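Local structure of uncharacterized protein (4JZA) at residues A349-S355 with A370-S376; R142-L148 with V160-S166; V402-S406 with G544-G548; F337-R341 with G610-P614. The protein probably removes the 3-phosphate of phosphatidylinositol 3-phosphate, acting as a Legionella phosphoinositide phosphatase on lipid signals of the infected host cell. All coordinates share one frame; numbering follows the deposited sequence.

Interaction 1 of 4, residues A349-S355 with A370-S376; sequences ANYAAHS and AKRYRSS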
loop_
_atom_site.group_PDB
_atom_site.type_symbol
_atom_site.label_atom_id
_atom_site.label_comp_id
_atom_site.label_asym_id
_atom_site.label_seq_id
_atom_site.Cartn_x
_atom_site.Cartn_y
_atom_site.Cartn_z
ATOM N N ALA A 349 -8.296 7.761 4.389
ATOM C CA ALA A 349 -7.388 7.751 3.276
ATOM C C ALA A 349 -8.093 8.274 2.103
ATOM O O ALA A 349 -9.317 8.142 1.994
ATOM C CB ALA A 349 -6.893 6.354 2.982
ATOM N N ASN A 350 -7.302 8.860 1.211
ATOM C CA ASN A 350 -7.794 9.373 -0.045
ATOM C C ASN A 350 -8.988 10.267 0.196
ATOM O O ASN A 350 -9.965 10.191 -0.545
ATOM C CB ASN A 350 -8.141 8.209 -0.991
ATOM C CG ASN A 350 -8.278 8.640 -2.448
ATOM O OD1 ASN A 350 -7.865 9.746 -2.869
ATOM N ND2 ASN A 350 -8.861 7.765 -3.238
ATOM N N TYR A 351 -8.889 11.123 1.225
ATOM C CA TYR A 351 -9.995 11.933 1.695
ATOM C C TYR A 351 -10.021 13.264 0.984
ATOM O O TYR A 351 -9.042 13.987 0.987
ATOM C CB TYR A 351 -9.877 12.140 3.190
ATOM C CG TYR A 351 -10.978 12.982 3.864
ATOM C CD1 TYR A 351 -12.345 12.715 3.652
ATOM C CD2 TYR A 351 -10.647 14.000 4.769
ATOM C CE1 TYR A 351 -13.338 13.432 4.306
ATOM C CE2 TYR A 351 -11.636 14.720 5.429
ATOM C CZ TYR A 351 -12.981 14.446 5.200
ATOM O OH TYR A 351 -13.955 15.219 5.842
ATOM N N ALA A 352 -11.155 13.600 0.386
ATOM C CA ALA A 352 -11.206 14.775 -0.483
ATOM C C ALA A 352 -12.618 15.190 -0.649
ATOM O O ALA A 352 -13.543 14.399 -0.342
ATOM C CB ALA A 352 -10.602 14.472 -1.839
ATOM N N ALA A 353 -12.786 16.415 -1.156
ATOM C CA ALA A 353 -14.097 16.903 -1.507
ATOM C C ALA A 353 -14.157 17.207 -2.981
ATOM O O ALA A 353 -13.352 17.986 -3.480
ATOM C CB ALA A 353 -14.418 18.149 -0.718
ATOM N N HIS A 354 -15.153 16.618 -3.650
ATOM C CA HIS A 354 -15.335 16.720 -5.093
ATOM C C HIS A 354 -16.442 17.688 -5.346
ATOM O O HIS A 354 -17.507 17.574 -4.733
ATOM C CB HIS A 354 -15.705 15.353 -5.758
ATOM C CG HIS A 354 -15.828 15.445 -7.245
ATOM N ND1 HIS A 354 -17.046 15.532 -7.879
ATOM C CD2 HIS A 354 -14.889 15.565 -8.213
ATOM C CE1 HIS A 354 -16.854 15.694 -9.175
ATOM N NE2 HIS A 354 -15.552 15.705 -9.409
ATOM N N SER A 355 -16.207 18.617 -6.263
ATOM C CA SER A 355 -17.239 19.562 -6.662
ATOM C C SER A 355 -17.118 19.813 -8.157
ATOM O O SER A 355 -16.140 19.435 -8.787
ATOM C CB SER A 355 -17.168 20.876 -5.830
ATOM O OG SER A 355 -15.956 21.542 -6.056
ATOM N N ALA A 370 -22.694 21.514 -4.873
ATOM C CA ALA A 370 -21.978 21.543 -3.576
ATOM C C ALA A 370 -20.800 20.509 -3.555
ATOM O O ALA A 370 -20.629 19.668 -4.468
ATOM C CB ALA A 370 -22.940 21.230 -2.425
ATOM N N LYS A 371 -20.005 20.628 -2.495
ATOM C CA LYS A 371 -18.966 19.684 -2.141
ATOM C C LYS A 371 -19.543 18.315 -1.848
ATOM O O LYS A 371 -20.534 18.212 -1.133
ATOM C CB LYS A 371 -18.113 20.225 -0.999
ATOM C CG LYS A 371 -17.175 21.279 -1.550
ATOM C CD LYS A 371 -16.377 22.039 -0.521
ATOM C CE LYS A 371 -15.720 23.228 -1.225
ATOM N NZ LYS A 371 -14.419 23.608 -0.595
ATOM N N ARG A 372 -18.984 17.288 -2.512
ATOM C CA ARG A 372 -19.340 15.900 -2.284
ATOM C C ARG A 372 -18.048 15.241 -1.812
ATOM O O ARG A 372 -17.007 15.332 -2.463
ATOM C CB ARG A 372 -19.893 15.245 -3.550
ATOM C CG ARG A 372 -21.258 15.806 -3.960
ATOM C CD ARG A 372 -21.268 16.336 -5.384
ATOM N NE ARG A 372 -21.135 15.256 -6.330
ATOM C CZ ARG A 372 -20.685 15.383 -7.572
ATOM N NH1 ARG A 372 -20.326 16.556 -8.066
ATOM N NH2 ARG A 372 -20.610 14.305 -8.339
ATOM N N TYR A 373 -18.118 14.583 -0.666
ATOM C CA TYR A 373 -16.936 14.077 0.012
ATOM C C TYR A 373 -16.652 12.606 -0.254
ATOM O O TYR A 373 -17.550 11.788 -0.306
ATOM C CB TYR A 373 -17.027 14.369 1.510
ATOM C CG TYR A 373 -17.173 15.841 1.816
ATOM C CD1 TYR A 373 -18.402 16.465 1.726
ATOM C CD2 TYR A 373 -16.084 16.607 2.178
ATOM C CE1 TYR A 373 -18.541 17.805 1.994
ATOM C CE2 TYR A 373 -16.219 17.950 2.448
ATOM C CZ TYR A 373 -17.452 18.541 2.351
ATOM O OH TYR A 373 -17.601 19.875 2.617
ATOM N N ARG A 374 -15.380 12.295 -0.453
ATOM C CA ARG A 374 -14.945 10.961 -0.823
ATOM C C ARG A 374 -13.795 10.503 0.053
ATOM O O ARG A 374 -13.000 11.303 0.505
ATOM C CB ARG A 374 -14.485 10.966 -2.275
ATOM C CG ARG A 374 -13.570 12.129 -2.604
ATOM C CD ARG A 374 -13.255 12.202 -4.076
ATOM N NE ARG A 374 -12.995 10.888 -4.634
ATOM C CZ ARG A 374 -12.527 10.683 -5.853
ATOM N NH1 ARG A 374 -12.261 11.704 -6.636
ATOM N NH2 ARG A 374 -12.328 9.459 -6.287
ATOM N N SER A 375 -13.720 9.206 0.297
ATOM C CA SER A 375 -12.630 8.613 1.051
ATOM C C SER A 375 -12.551 7.124 0.761
ATOM O O SER A 375 -13.419 6.572 0.117
ATOM C CB SER A 375 -12.789 8.866 2.549
ATOM O OG SER A 375 -13.539 7.843 3.171
ATOM N N SER A 376 -11.491 6.485 1.226
ATOM C CA SER A 376 -11.430 5.038 1.276
ATOM C C SER A 376 -12.414 4.561 2.331
ATOM O O SER A 376 -12.732 5.281 3.260
ATOM C CB SER A 376 -10.027 4.572 1.625
ATOM O OG SER A 376 -9.118 4.919 0.611
HETATM O O HOH W 1 -10.428 5.767 4.929
HETATM O O HOH W 2 -11.893 9.151 -2.375
#

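Interaction 2 of 4, residues R142-L148 with V160-S166; sequences RYDLVTL and VLQVDES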
loop_
_atom_site.group_PDB
_atom_site.type_symbol
_atom_site.label_atom_id
_atom_site.label_comp_id
_atom_site.label_asym_id
_atom_site.label_seq_id
_atom_site.Cartn_x
_atom_site.Cartn_y
_atom_site.Cartn_z
ATOM N N ARG A 142 -0.404 16.156 -0.544
ATOM C CA ARG A 142 -1.121 16.008 -1.815
ATOM C C ARG A 142 -1.552 17.349 -2.387
ATOM O O ARG A 142 -2.088 18.189 -1.651
ATOM C CB ARG A 142 -2.387 15.156 -1.603
ATOM C CG ARG A 142 -3.085 14.677 -2.878
ATOM C CD ARG A 142 -4.431 14.037 -2.550
ATOM N NE ARG A 142 -4.963 13.159 -3.607
ATOM C CZ ARG A 142 -5.896 12.211 -3.413
ATOM N NH1 ARG A 142 -6.442 12.002 -2.223
ATOM N NH2 ARG A 142 -6.277 11.429 -4.411
ATOM N N TYR A 143 -1.338 17.521 -3.694
ATOM C CA TYR A 143 -1.855 18.644 -4.469
ATOM C C TYR A 143 -3.332 18.467 -4.727
ATOM O O TYR A 143 -3.735 17.395 -5.108
ATOM C CB TYR A 143 -1.217 18.684 -5.851
ATOM C CG TYR A 143 0.144 19.288 -5.910
ATOM C CD1 TYR A 143 0.297 20.658 -6.130
ATOM C CD2 TYR A 143 1.283 18.496 -5.806
ATOM C CE1 TYR A 143 1.540 21.229 -6.199
ATOM C CE2 TYR A 143 2.538 19.057 -5.882
ATOM C CZ TYR A 143 2.647 20.421 -6.067
ATOM O OH TYR A 143 3.873 20.983 -6.129
ATOM N N ASP A 144 -4.124 19.539 -4.573
ATOM C CA ASP A 144 -5.500 19.557 -5.087
ATOM C C ASP A 144 -5.454 19.594 -6.602
ATOM O O ASP A 144 -4.516 20.095 -7.252
ATOM C CB ASP A 144 -6.315 20.789 -4.662
ATOM C CG ASP A 144 -6.395 20.993 -3.155
ATOM O OD1 ASP A 144 -6.160 20.072 -2.369
ATOM O OD2 ASP A 144 -6.724 22.122 -2.755
ATOM N N LEU A 145 -6.544 19.100 -7.154
ATOM C CA LEU A 145 -6.624 18.813 -8.568
ATOM C C LEU A 145 -7.851 19.413 -9.146
ATOM O O LEU A 145 -8.944 19.185 -8.625
ATOM C CB LEU A 145 -6.707 17.316 -8.739
ATOM C CG LEU A 145 -6.203 16.842 -10.078
ATOM C CD1 LEU A 145 -4.698 17.008 -10.171
ATOM C CD2 LEU A 145 -6.546 15.372 -10.146
ATOM N N VAL A 146 -7.663 20.210 -10.189
ATOM C CA VAL A 146 -8.770 20.839 -10.904
ATOM C C VAL A 146 -8.572 20.482 -12.349
ATOM O O VAL A 146 -7.466 20.563 -12.838
ATOM C CB VAL A 146 -8.724 22.372 -10.786
ATOM C CG1 VAL A 146 -9.843 22.994 -11.591
ATOM C CG2 VAL A 146 -8.801 22.824 -9.341
ATOM N N THR A 147 -9.620 20.061 -13.023
ATOM C CA THR A 147 -9.526 19.766 -14.445
ATOM C C THR A 147 -10.531 20.639 -15.229
ATOM O O THR A 147 -11.743 20.580 -15.053
ATOM C CB THR A 147 -9.737 18.262 -14.753
ATOM O OG1 THR A 147 -8.737 17.441 -14.070
ATOM C CG2 THR A 147 -9.655 18.033 -16.271
ATOM N N LEU A 148 -9.986 21.415 -16.153
ATOM C CA LEU A 148 -10.778 22.330 -16.951
ATOM C C LEU A 148 -11.068 21.770 -18.327
ATOM O O LEU A 148 -10.172 21.386 -19.060
ATOM C CB LEU A 148 -10.053 23.662 -17.087
ATOM C CG LEU A 148 -10.737 24.762 -17.889
ATOM C CD1 LEU A 148 -10.257 26.113 -17.399
ATOM C CD2 LEU A 148 -10.447 24.607 -19.369
ATOM N N VAL A 160 -16.188 23.819 -18.002
ATOM C CA VAL A 160 -16.616 23.000 -16.889
ATOM C C VAL A 160 -15.389 22.591 -16.099
ATOM O O VAL A 160 -14.397 22.165 -16.665
ATOM C CB VAL A 160 -17.406 21.768 -17.367
ATOM C CG1 VAL A 160 -17.546 20.734 -16.260
ATOM C CG2 VAL A 160 -18.778 22.193 -17.849
ATOM N N LEU A 161 -15.463 22.750 -14.785
ATOM C CA LEU A 161 -14.361 22.400 -13.913
ATOM C C LEU A 161 -14.739 21.248 -13.016
ATOM O O LEU A 161 -15.721 21.315 -12.297
ATOM C CB LEU A 161 -13.982 23.592 -13.041
ATOM C CG LEU A 161 -12.811 24.466 -13.476
ATOM C CD1 LEU A 161 -12.830 24.706 -14.968
ATOM C CD2 LEU A 161 -12.834 25.786 -12.736
ATOM N N GLN A 162 -13.937 20.196 -13.050
ATOM C CA GLN A 162 -14.023 19.139 -12.062
ATOM C C GLN A 162 -12.968 19.460 -11.028
ATOM O O GLN A 162 -11.824 19.757 -11.372
ATOM C CB GLN A 162 -13.740 17.799 -12.684
ATOM C CG GLN A 162 -14.576 17.467 -13.902
ATOM C CD GLN A 162 -14.107 16.163 -14.437
ATOM O OE1 GLN A 162 -14.026 15.278 -13.716
ATOM N NE2 GLN A 162 -13.836 16.016 -15.628
ATOM N N VAL A 163 -13.365 19.434 -9.768
ATOM C CA VAL A 163 -12.509 19.851 -8.676
ATOM C C VAL A 163 -12.405 18.812 -7.557
ATOM O O VAL A 163 -13.437 18.335 -7.050
ATOM C CB VAL A 163 -13.084 21.121 -8.076
ATOM C CG1 VAL A 163 -12.290 21.576 -6.864
ATOM C CG2 VAL A 163 -13.056 22.199 -9.120
ATOM N N ASP A 164 -11.190 18.467 -7.141
ATOM C CA ASP A 164 -11.035 17.606 -5.921
ATOM C C ASP A 164 -10.054 18.208 -4.960
ATOM O O ASP A 164 -8.872 18.328 -5.256
ATOM C CB ASP A 164 -10.610 16.162 -6.246
ATOM C CG ASP A 164 -11.764 15.295 -6.739
ATOM O OD1 ASP A 164 -12.148 15.413 -7.914
ATOM O OD2 ASP A 164 -12.290 14.487 -5.965
ATOM N N GLU A 165 -10.569 18.636 -3.821
ATOM C CA GLU A 165 -9.769 19.330 -2.833
ATOM C C GLU A 165 -9.422 18.285 -1.790
ATOM O O GLU A 165 -10.288 17.634 -1.236
ATOM C CB GLU A 165 -10.538 20.570 -2.264
ATOM C CG GLU A 165 -10.485 21.801 -3.218
ATOM C CD GLU A 165 -11.553 22.899 -3.047
ATOM O OE1 GLU A 165 -12.750 22.625 -2.791
ATOM O OE2 GLU A 165 -11.202 24.072 -3.262
ATOM N N SER A 166 -8.137 18.076 -1.605
ATOM C CA SER A 166 -7.615 17.255 -0.533
ATOM C C SER A 166 -7.886 17.893 0.841
ATOM O O SER A 166 -7.751 19.141 1.018
ATOM C CB SER A 166 -6.107 17.152 -0.688
ATOM O OG SER A 166 -5.574 16.124 0.121
#

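Interaction 3 of 4, residues V402-S406 with G544-G548; sequences VMEYS and GHSYG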
loop_
_atom_site.group_PDB
_atom_site.type_symbol
_atom_site.label_atom_id
_atom_site.label_comp_id
_atom_site.label_asym_id
_atom_site.label_seq_id
_atom_site.Cartn_x
_atom_site.Cartn_y
_atom_site.Cartn_z
ATOM N N VAL A 402 -15.246 11.863 8.613
ATOM C CA VAL A 402 -15.860 11.889 7.302
ATOM C C VAL A 402 -17.258 12.584 7.379
ATOM O O VAL A 402 -17.805 13.102 6.381
ATOM C CB VAL A 402 -15.795 10.404 6.754
ATOM C CG1 VAL A 402 -17.091 9.862 6.227
ATOM C CG2 VAL A 402 -14.638 10.237 5.775
HETATM N N MSE A 403 -17.806 12.645 8.586
HETATM C CA MSE A 403 -19.019 13.398 8.843
HETATM C C MSE A 403 -18.702 14.802 9.312
HETATM O O MSE A 403 -19.613 15.574 9.630
HETATM C CB MSE A 403 -19.805 12.651 9.905
HETATM C CG MSE A 403 -20.222 11.273 9.419
HETATM SE SE MSE A 403 -21.647 11.455 8.080
HETATM C CE MSE A 403 -21.110 10.134 6.745
ATOM N N GLU A 404 -17.435 15.196 9.331
ATOM C CA GLU A 404 -17.098 16.469 9.958
ATOM C C GLU A 404 -17.851 17.655 9.330
ATOM O O GLU A 404 -18.140 18.572 10.031
ATOM C CB GLU A 404 -15.568 16.716 10.045
ATOM C CG GLU A 404 -14.869 17.152 8.744
ATOM C CD GLU A 404 -13.329 17.151 8.827
ATOM O OE1 GLU A 404 -12.789 17.526 9.894
ATOM O OE2 GLU A 404 -12.639 16.811 7.821
ATOM N N TYR A 405 -18.185 17.641 8.034
ATOM C CA TYR A 405 -18.803 18.822 7.381
ATOM C C TYR A 405 -20.300 18.721 7.296
ATOM O O TYR A 405 -20.983 19.639 6.828
ATOM C CB TYR A 405 -18.217 19.088 6.018
ATOM C CG TYR A 405 -16.871 19.728 6.088
ATOM C CD1 TYR A 405 -16.730 21.093 6.340
ATOM C CD2 TYR A 405 -15.698 18.965 5.898
ATOM C CE1 TYR A 405 -15.464 21.698 6.404
ATOM C CE2 TYR A 405 -14.424 19.556 5.955
ATOM C CZ TYR A 405 -14.322 20.926 6.207
ATOM O OH TYR A 405 -13.092 21.496 6.272
ATOM N N SER A 406 -20.827 17.629 7.808
ATOM C CA SER A 406 -22.241 17.558 8.072
ATOM C C SER A 406 -22.564 18.409 9.301
ATOM O O SER A 406 -21.649 18.852 10.021
ATOM C CB SER A 406 -22.632 16.116 8.355
ATOM O OG SER A 406 -22.114 15.657 9.579
ATOM N N GLY A 544 -28.490 18.014 2.231
ATOM C CA GLY A 544 -27.803 17.158 3.211
ATOM C C GLY A 544 -26.316 16.999 2.870
ATOM O O GLY A 544 -25.793 17.591 1.894
ATOM N N HIS A 545 -25.645 16.201 3.691
ATOM C CA HIS A 545 -24.224 15.944 3.545
ATOM C C HIS A 545 -23.990 14.724 2.652
ATOM O O HIS A 545 -24.464 13.626 2.948
ATOM C CB HIS A 545 -23.624 15.687 4.916
ATOM C CG HIS A 545 -22.154 15.403 4.891
ATOM N ND1 HIS A 545 -21.225 16.255 4.376
ATOM C CD2 HIS A 545 -21.457 14.352 5.330
ATOM C CE1 HIS A 545 -20.015 15.743 4.505
ATOM N NE2 HIS A 545 -20.128 14.599 5.108
ATOM N N SER A 546 -23.252 14.938 1.572
ATOM C CA SER A 546 -22.951 13.900 0.565
ATOM C C SER A 546 -21.609 13.229 0.815
ATOM O O SER A 546 -20.583 13.846 0.685
ATOM C CB SER A 546 -22.956 14.518 -0.831
ATOM O OG SER A 546 -22.357 13.649 -1.741
ATOM N N TYR A 547 -21.637 11.976 1.235
ATOM C CA TYR A 547 -20.419 11.196 1.436
ATOM C C TYR A 547 -20.592 9.811 0.840
ATOM O O TYR A 547 -21.692 9.208 0.902
ATOM C CB TYR A 547 -20.008 11.069 2.932
ATOM C CG TYR A 547 -18.872 10.067 3.129
ATOM C CD1 TYR A 547 -17.537 10.392 2.792
ATOM C CD2 TYR A 547 -19.138 8.782 3.545
ATOM C CE1 TYR A 547 -16.493 9.469 2.934
ATOM C CE2 TYR A 547 -18.128 7.856 3.678
ATOM C CZ TYR A 547 -16.792 8.197 3.363
ATOM O OH TYR A 547 -15.802 7.230 3.462
ATOM N N GLY A 548 -19.493 9.289 0.298
ATOM C CA GLY A 548 -19.474 7.901 -0.147
ATOM C C GLY A 548 -18.081 7.367 -0.358
ATOM O O GLY A 548 -17.101 8.113 -0.316
#

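Interaction 4 of 4, residues F337-R341 with G610-P614; sequences FLSSR and GQNAP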
loop_
_atom_site.group_PDB
_atom_site.type_symbol
_atom_site.label_atom_id
_atom_site.label_comp_id
_atom_site.label_asym_id
_atom_site.label_seq_id
_atom_site.Cartn_x
_atom_site.Cartn_y
_atom_site.Cartn_z
ATOM N N PHE A 337 -2.218 13.663 4.512
ATOM C CA PHE A 337 -2.815 12.918 3.394
ATOM C C PHE A 337 -2.346 11.491 3.491
ATOM O O PHE A 337 -1.195 11.260 3.752
ATOM C CB PHE A 337 -2.282 13.476 2.085
ATOM C CG PHE A 337 -2.306 12.500 0.938
ATOM C CD1 PHE A 337 -3.483 11.885 0.560
ATOM C CD2 PHE A 337 -1.144 12.214 0.207
ATOM C CE1 PHE A 337 -3.542 11.027 -0.522
ATOM C CE2 PHE A 337 -1.193 11.353 -0.882
ATOM C CZ PHE A 337 -2.393 10.764 -1.246
ATOM N N LEU A 338 -3.226 10.545 3.264
ATOM C CA LEU A 338 -2.877 9.127 3.270
ATOM C C LEU A 338 -3.306 8.505 1.931
ATOM O O LEU A 338 -4.435 8.613 1.537
ATOM C CB LEU A 338 -3.608 8.403 4.420
ATOM C CG LEU A 338 -2.834 8.380 5.716
ATOM C CD1 LEU A 338 -2.856 9.709 6.390
ATOM C CD2 LEU A 338 -3.401 7.327 6.653
ATOM N N SER A 339 -2.387 7.830 1.272
ATOM C CA SER A 339 -2.704 6.998 0.149
ATOM C C SER A 339 -3.817 5.985 0.469
ATOM O O SER A 339 -3.899 5.442 1.560
ATOM C CB SER A 339 -1.436 6.232 -0.232
ATOM O OG SER A 339 -1.731 5.068 -1.026
ATOM N N SER A 340 -4.626 5.698 -0.543
ATOM C CA SER A 340 -5.674 4.705 -0.494
ATOM C C SER A 340 -5.197 3.330 -0.005
ATOM O O SER A 340 -5.984 2.529 0.526
ATOM C CB SER A 340 -6.330 4.584 -1.891
ATOM O OG SER A 340 -5.560 3.760 -2.772
ATOM N N ARG A 341 -3.931 2.992 -0.202
ATOM C CA ARG A 341 -3.485 1.638 0.209
ATOM C C ARG A 341 -3.101 1.594 1.672
ATOM O O ARG A 341 -2.804 0.543 2.212
ATOM C CB ARG A 341 -2.248 1.232 -0.548
ATOM C CG ARG A 341 -2.417 1.022 -2.025
ATOM C CD ARG A 341 -1.015 0.951 -2.634
ATOM N NE ARG A 341 -0.402 2.253 -2.834
ATOM C CZ ARG A 341 0.884 2.460 -3.009
ATOM N NH1 ARG A 341 1.751 1.457 -3.011
ATOM N NH2 ARG A 341 1.306 3.691 -3.180
ATOM N N GLY A 610 -4.164 8.387 -9.369
ATOM C CA GLY A 610 -2.687 8.350 -9.511
ATOM C C GLY A 610 -1.942 8.940 -8.343
ATOM O O GLY A 610 -0.859 8.490 -7.973
ATOM N N GLN A 611 -2.515 9.956 -7.740
ATOM C CA GLN A 611 -1.853 10.575 -6.633
ATOM C C GLN A 611 -1.668 9.629 -5.441
ATOM O O GLN A 611 -0.805 9.857 -4.610
ATOM C CB GLN A 611 -2.627 11.787 -6.195
ATOM C CG GLN A 611 -2.619 12.932 -7.201
ATOM C CD GLN A 611 -3.534 14.068 -6.762
ATOM O OE1 GLN A 611 -4.645 13.861 -6.252
ATOM N NE2 GLN A 611 -3.075 15.252 -6.935
ATOM N N ASN A 612 -2.509 8.609 -5.353
ATOM C CA ASN A 612 -2.341 7.532 -4.388
ATOM C C ASN A 612 -1.108 6.665 -4.615
ATOM O O ASN A 612 -0.458 6.253 -3.670
ATOM C CB ASN A 612 -3.597 6.676 -4.309
ATOM C CG ASN A 612 -4.742 7.390 -3.636
ATOM O OD1 ASN A 612 -4.866 7.374 -2.424
ATOM N ND2 ASN A 612 -5.584 8.016 -4.423
ATOM N N ALA A 613 -0.817 6.356 -5.871
ATOM C CA ALA A 613 0.439 5.727 -6.252
ATOM C C ALA A 613 0.869 6.242 -7.612
ATOM O O ALA A 613 0.405 5.740 -8.624
ATOM C CB ALA A 613 0.285 4.222 -6.282
ATOM N N PRO A 614 1.833 7.262 -7.620
ATOM C CA PRO A 614 2.038 7.859 -8.955
ATOM C C PRO A 614 2.464 6.900 -10.058
ATOM O O PRO A 614 3.283 6.024 -9.845
ATOM C CB PRO A 614 3.139 8.884 -8.721
ATOM C CG PRO A 614 2.864 9.382 -7.371
ATOM C CD PRO A 614 2.673 8.107 -6.636
#

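Interaction 1 of 4, residues A349-S355 with A370-S376
Strands 352-355 and 372-374 run antiparallel with a marked twist, their axes 141° apart. Ala352 with Arg374 and His354 with Arg372 are hydrogen-bonded pairs, and Ala353 with Tyr373 is the non-hydrogen-bonded pair between them; Arg374 N is 2.8 Å from Ala352 O. Before strand 352-355, Asn350 has left-handed backbone angles, which asparagine tolerates well; past the other strand, Ser376 N still reaches Ala349 O at 2.8 Å. One water joins Ala349 N to Ser376 O.

On one face the small Ala353 suits its place, since its CB packs 3.6 Å from CE2 of the broad Tyr373 ring. On the other, Ala352 CB lies 3.9 Å from Arg374 CG, which a chi1 of 46° places near the Ala352 carbonyl. Beside them His354 and Arg372 point the same way, the imidazole edge meeting a guanidinium face with the planes 84° apart. Arginines fit here because their charges have acidic partners: Asp565 for Arg372 and Asp164 for Arg374.

The arrangement is a beta hairpin in the mixed central sheet. Ser376 OG and Arg374 NH2 also bond Ser552 O and Gly553 O, respectively, in a loop whose sequence CVSGKDR fits the CX5R phosphate-binding signature of cysteine phosphatases.

Interaction 2 of 4, residues R142-L148 with V160-S166
The carboxylate of Asp144 takes the backbone N-H of Ser166 on one of its faces: Ser166 N stands 2.9 Å from Asp144 OD1 and approaches 56° out of the carboxylate plane. The other oxygen, Asp144 OD2, lies against the aliphatic part of its neighbour, 3.8 Å from Glu165 CG. The two carboxylates are turned 76° to each other, and their like charges are probably eased because Glu165 has salt bridges to Arg26 and Lys371. A short acid suits position 144, since with chi1 at -56° it can bend across and stand in for a main-chain acceptor where the strand pairing begins. Nearby, the methylenes of Arg142 run along Ser166, with Arg142 CD coming 3.6 Å from Ser166 OG; the chain is extended, which carries the guanidinium on to Asn350, Gln611 and the carbonyl of His608.

Further along, the backbones pair regularly, as in Thr147 N to Gln162 O at 2.8 Å. The side chains then sort by face. Branched aliphatics fill one side: Leu161 sits between its neighbours, with CG 3.8 Å from Val146 CG1 and CD1 3.6 Å from Leu148 CG, while Val163 CG2 meets Val146 CG1 at 4.1 Å. The other side carries Leu145, Thr147, Gln162 and Asp164. Here His604 bonds both Thr147 OG1 and Asp164 OD1.

Strands 144-150 and 159-166 form a beta hairpin inside the mixed sheet of an alpha/beta phosphatase, its more polar face turned to helix 604-612.

Interaction 3 of 4, residues V402-S406 with G544-G548
Ser406, whose backbone N lies over the centre of the His545 ring, 3.7 Å above its plane, grips Met403 O with two donors. Its backbone N-H closes a type I beta turn, with Ser406 N 3.0 Å from Met403 O, and its hydroxyl, swung round by a chi1 of 69°, reaches a lone pair of the same oxygen in the carbonyl plane. Serine suits this corner because one short side chain can both brace the turn and lay Ser406 CB against the imidazole, 3.6 Å from His545 CG.

At the ring edge, His545 NE2 gives its hydrogen to Val402 O at 3.0 Å, nearly straight (164°) and within both the ring and the carbonyl planes. The selenium of Met403, modelled as selenomethionine, also borders this edge, 4.0 Å from His545 CD2. Val402 packs over the Tyr547 ring, though the modelled approach is too tight to be taken literally, while Met403 CE touches Tyr547 CD2 at 4.0 Å. The hydroxyl of Tyr547 goes to Ser375 OG.

Histidine thus serves as a flat donor: the bond requires a hydrogen on NE2, and it gives a partner to the carbonyl of Val402 where helix 388-402 ends, tying that end to strand 545-549.

Interaction 4 of 4, residues F337-R341 with G610-P614
Gln611 and Asn612, in the last turn of helix 604-612, meet the loop 337-341, which is folded there into an ST turn at Ser339. At Gln611 the backbone carbonyl oxygen lies near the plane of the Phe337 ring, at its edge, with Gln611 O 3.8 Å from Phe337 CZ; the weakly positive ring hydrogens suit such an oxygen. The Gln611 side chain points to other company, with NE2 bonded to Tyr143 O.

Asn612 carries most of the contact. Its chi1 of -71° sets CG anti to its own carbonyl carbon, and OD1 accepts the N-H of Ser340, the donor tilted 26° from the amide carbonyl plane. A short amide suits the place, since OD1 serves the loop while ND2 makes weak bonds to Asn350 OD1 and Ala609 O. The backbone oxygen of Asn612, near the helix C-terminus, takes two donors from the same face of its plane: Ser339 OG at 3.2 Å and Arg341 NH2 at 3.1 Å, the latter nearly in the guanidinium plane.

Ala613 follows, its methyl lying over a face of the Arg341 guanidinium, with Ala613 CB 3.8 Å from Arg341 CZ, where a small residue lets the flat group settle. That guanidinium has further partners in Asn130 and Glu133 of helix 122-140. The ST turn itself closes with Arg341 N donating to Ser339 OG, 3.1 Å apart.

Overall arrangement
Interactions 2 and 1 and the strand of interaction 3 follow in that order across one mixed sheet, the 402-406 loop packing on strand 545-549. Centres are about 11 Å apart for interactions 2 and 1, and about 9 Å for interactions 1 and 3; interactions 2 and 3 do not touch. Along the chain interaction 2 closes first, while the loop closed by interaction 4 encloses both 1 and 3. The centre of interaction 4 lies about 14 Å from that of interaction 1, joined through Leu338 with Asn350. Interactions 1 and 4 both touch the loop after strand 545-549, probably the catalytic phosphate-binding loop, and interaction 2 is joined to interaction 1 through the sheet.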